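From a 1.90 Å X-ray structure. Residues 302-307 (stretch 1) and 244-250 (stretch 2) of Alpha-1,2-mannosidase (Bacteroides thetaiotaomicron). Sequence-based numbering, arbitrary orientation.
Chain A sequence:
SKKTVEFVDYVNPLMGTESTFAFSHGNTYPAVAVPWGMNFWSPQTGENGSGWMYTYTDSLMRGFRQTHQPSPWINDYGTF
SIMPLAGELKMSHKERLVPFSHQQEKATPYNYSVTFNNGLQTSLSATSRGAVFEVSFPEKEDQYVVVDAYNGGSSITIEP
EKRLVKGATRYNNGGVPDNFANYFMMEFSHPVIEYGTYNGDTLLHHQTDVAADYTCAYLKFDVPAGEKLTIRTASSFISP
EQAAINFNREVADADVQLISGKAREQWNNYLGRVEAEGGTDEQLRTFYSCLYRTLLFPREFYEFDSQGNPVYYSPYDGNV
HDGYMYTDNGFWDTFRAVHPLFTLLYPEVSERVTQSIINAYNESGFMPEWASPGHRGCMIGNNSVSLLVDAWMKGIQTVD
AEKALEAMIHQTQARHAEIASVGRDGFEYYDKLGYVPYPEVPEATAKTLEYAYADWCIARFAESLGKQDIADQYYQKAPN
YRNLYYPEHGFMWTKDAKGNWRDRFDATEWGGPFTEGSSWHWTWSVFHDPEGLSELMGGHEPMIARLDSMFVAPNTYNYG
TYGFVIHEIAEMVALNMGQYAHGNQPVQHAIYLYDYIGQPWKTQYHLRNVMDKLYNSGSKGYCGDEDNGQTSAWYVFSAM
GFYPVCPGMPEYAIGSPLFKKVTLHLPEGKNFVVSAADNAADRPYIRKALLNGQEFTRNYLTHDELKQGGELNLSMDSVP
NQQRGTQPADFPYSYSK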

# COMPACT_ATOMS: atom_id res chain seq x y z
N TYR A 302 -13.38 -37.84 26.78
CA TYR A 302 -13.76 -39.05 27.48
C TYR A 302 -13.27 -39.01 28.92
O TYR A 302 -12.43 -38.16 29.31
CB TYR A 302 -13.22 -40.30 26.77
CG TYR A 302 -11.71 -40.30 26.54
CD1 TYR A 302 -10.84 -40.88 27.46
CD2 TYR A 302 -11.18 -39.73 25.40
CE1 TYR A 302 -9.47 -40.87 27.25
CE2 TYR A 302 -9.80 -39.72 25.17
CZ TYR A 302 -8.96 -40.29 26.10
OH TYR A 302 -7.62 -40.29 25.86
N GLU A 303 -13.79 -39.95 29.70
CA GLU A 303 -13.60 -39.99 31.13
C GLU A 303 -13.45 -41.47 31.50
O GLU A 303 -13.75 -42.35 30.70
CB GLU A 303 -14.82 -39.35 31.82
CG GLU A 303 -15.20 -38.00 31.17
CD GLU A 303 -16.29 -37.22 31.91
OE1 GLU A 303 -16.30 -37.23 33.15
OE2 GLU A 303 -17.11 -36.57 31.23
N PHE A 304 -12.97 -41.74 32.70
CA PHE A 304 -12.82 -43.13 33.12
C PHE A 304 -13.80 -43.44 34.22
O PHE A 304 -13.76 -42.83 35.29
CB PHE A 304 -11.39 -43.42 33.55
CG PHE A 304 -10.40 -43.30 32.42
CD1 PHE A 304 -10.24 -44.34 31.52
CD2 PHE A 304 -9.64 -42.15 32.26
CE1 PHE A 304 -9.34 -44.25 30.48
CE2 PHE A 304 -8.74 -42.03 31.21
CZ PHE A 304 -8.59 -43.10 30.32
N ASP A 305 -14.68 -44.40 33.95
CA ASP A 305 -15.77 -44.72 34.87
C ASP A 305 -15.28 -45.44 36.13
O ASP A 305 -14.08 -45.55 36.35
CB ASP A 305 -16.84 -45.54 34.13
CG ASP A 305 -16.38 -46.95 33.78
OD1 ASP A 305 -15.29 -47.41 34.22
OD2 ASP A 305 -17.12 -47.62 33.05
N SER A 306 -16.20 -45.92 36.96
CA SER A 306 -15.81 -46.56 38.24
C SER A 306 -14.98 -47.82 38.03
O SER A 306 -14.20 -48.20 38.91
CB SER A 306 -17.02 -46.86 39.12
OG SER A 306 -17.90 -47.75 38.48
N GLN A 307 -15.11 -48.45 36.87
CA GLN A 307 -14.33 -49.65 36.55
C GLN A 307 -13.02 -49.30 35.86
O GLN A 307 -12.26 -50.19 35.46
CB GLN A 307 -15.14 -50.60 35.67
CG GLN A 307 -15.81 -51.74 36.40
CD GLN A 307 -16.36 -51.34 37.75
OE1 GLN A 307 -17.35 -50.60 37.83
NE2 GLN A 307 -15.73 -51.82 38.82
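Stretch 2, residues 244-250: AINFNRE

Residues 244-250 form a helical segment that rests on the 302-307 stretch through a small, largely polar contact, in which side chains of the helix reach backbone carbonyls and one carboxylate of stretch 1. The two stretches together bury 264 Å². Stretch 2 is helical throughout, continuing a helix that begins earlier in the chain, and its i to i+4 bonds include Arg249 N to Ile245 O at 2.9 Å. Stretch 1 has strand conformation at Glu303 and Phe304 and then passes into a loop. The backbones stay well apart, with CA atoms 7.7 Å apart for Phe304 and Asn246 and 6.8 Å apart for Ser306 and Ile245, so side chains and a water span the gap. The chain of stretch 1 runs broadly across the helix, and its nearest helical neighbour shifts from Asn246 at Phe304 back to Ile245 at Ser306.

Ile245, Asn246 and Arg249, spanning about one helical turn, supply all the direct contacts. Asn246, buried and with chi1 in the m well, donates from ND2 to Glu303 OE1 at 2.8 Å with a nearly straight geometry of 160°. Its OD1 accepts a hydrogen bond from a water at 2.8 Å, and the same water oxygen accepts from Phe304 N at 2.9 Å, linking the side chain to the strand backbone. The CA-to-CB bond of Arg249 points toward stretch 1, and t chi1 and chi2 angles carry its guanidinium to consecutive carbonyls: NH1 and NH2 donate to Phe304 O at 3.0 and 3.1 Å, respectively, while NH2 also makes a weak bond to Asp305 O at 3.0 Å. Phe304 CB lies over one face of this group, 3.6 Å from NH1, whereas the Phe304 ring leads away from the helix. Ile245 adds van der Waals contacts, with CG2 3.7 Å from Phe304 O and CD1 4.1 Å from Ser306 CB.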

# COMPACT_ATOMS: atom_id res chain seq x y z
N ALA A 244 -17.70 -36.79 40.60
CA ALA A 244 -17.11 -37.16 41.89
C ALA A 244 -16.03 -38.22 41.71
O ALA A 244 -15.01 -38.20 42.39
CB ALA A 244 -18.20 -37.64 42.86
N ILE A 245 -16.24 -39.14 40.77
CA ILE A 245 -15.19 -40.11 40.43
C ILE A 245 -13.93 -39.39 39.92
O ILE A 245 -12.80 -39.70 40.36
CB ILE A 245 -15.71 -41.11 39.36
CG1 ILE A 245 -16.78 -42.01 39.98
CG2 ILE A 245 -14.57 -41.94 38.78
CD1 ILE A 245 -17.63 -42.77 38.95
N ASN A 246 -14.11 -38.45 38.99
CA ASN A 246 -13.01 -37.65 38.47
C ASN A 246 -12.29 -36.92 39.59
O ASN A 246 -11.07 -36.92 39.65
CB ASN A 246 -13.49 -36.62 37.43
CG ASN A 246 -14.05 -37.28 36.18
OD1 ASN A 246 -13.85 -38.47 35.96
ND2 ASN A 246 -14.74 -36.50 35.34
N PHE A 247 -13.07 -36.30 40.48
CA PHE A 247 -12.51 -35.58 41.65
C PHE A 247 -11.67 -36.52 42.50
O PHE A 247 -10.53 -36.20 42.88
CB PHE A 247 -13.66 -35.00 42.49
CG PHE A 247 -13.21 -34.27 43.75
CD1 PHE A 247 -13.11 -32.87 43.76
CD2 PHE A 247 -12.92 -34.97 44.91
CE1 PHE A 247 -12.72 -32.19 44.91
CE2 PHE A 247 -12.52 -34.30 46.07
CZ PHE A 247 -12.43 -32.90 46.07
N ASN A 248 -12.22 -37.68 42.81
CA ASN A 248 -11.54 -38.62 43.71
C ASN A 248 -10.29 -39.22 43.10
O ASN A 248 -9.29 -39.45 43.79
CB ASN A 248 -12.51 -39.69 44.20
CG ASN A 248 -13.45 -39.16 45.25
OD1 ASN A 248 -13.03 -38.45 46.17
ND2 ASN A 248 -14.74 -39.51 45.15
N ARG A 249 -10.33 -39.45 41.79
CA ARG A 249 -9.17 -40.00 41.14
C ARG A 249 -8.06 -38.96 40.96
O ARG A 249 -6.88 -39.29 41.10
CB ARG A 249 -9.52 -40.58 39.78
CG ARG A 249 -8.40 -41.44 39.21
CD ARG A 249 -8.77 -42.09 37.90
NE ARG A 249 -9.86 -43.06 38.00
CZ ARG A 249 -11.06 -42.91 37.44
NH1 ARG A 249 -11.36 -41.78 36.78
NH2 ARG A 249 -11.97 -43.87 37.56
N GLU A 250 -8.43 -37.72 40.66
CA GLU A 250 -7.44 -36.76 40.16
C GLU A 250 -6.99 -35.71 41.17
O GLU A 250 -5.84 -35.25 41.11
CB GLU A 250 -7.92 -36.07 38.87
CG GLU A 250 -8.19 -37.04 37.70
CD GLU A 250 -8.61 -36.34 36.41
OE1 GLU A 250 -8.28 -35.14 36.23
OE2 GLU A 250 -9.27 -37.00 35.56
O HOH W 1 -11.92 -39.61 34.31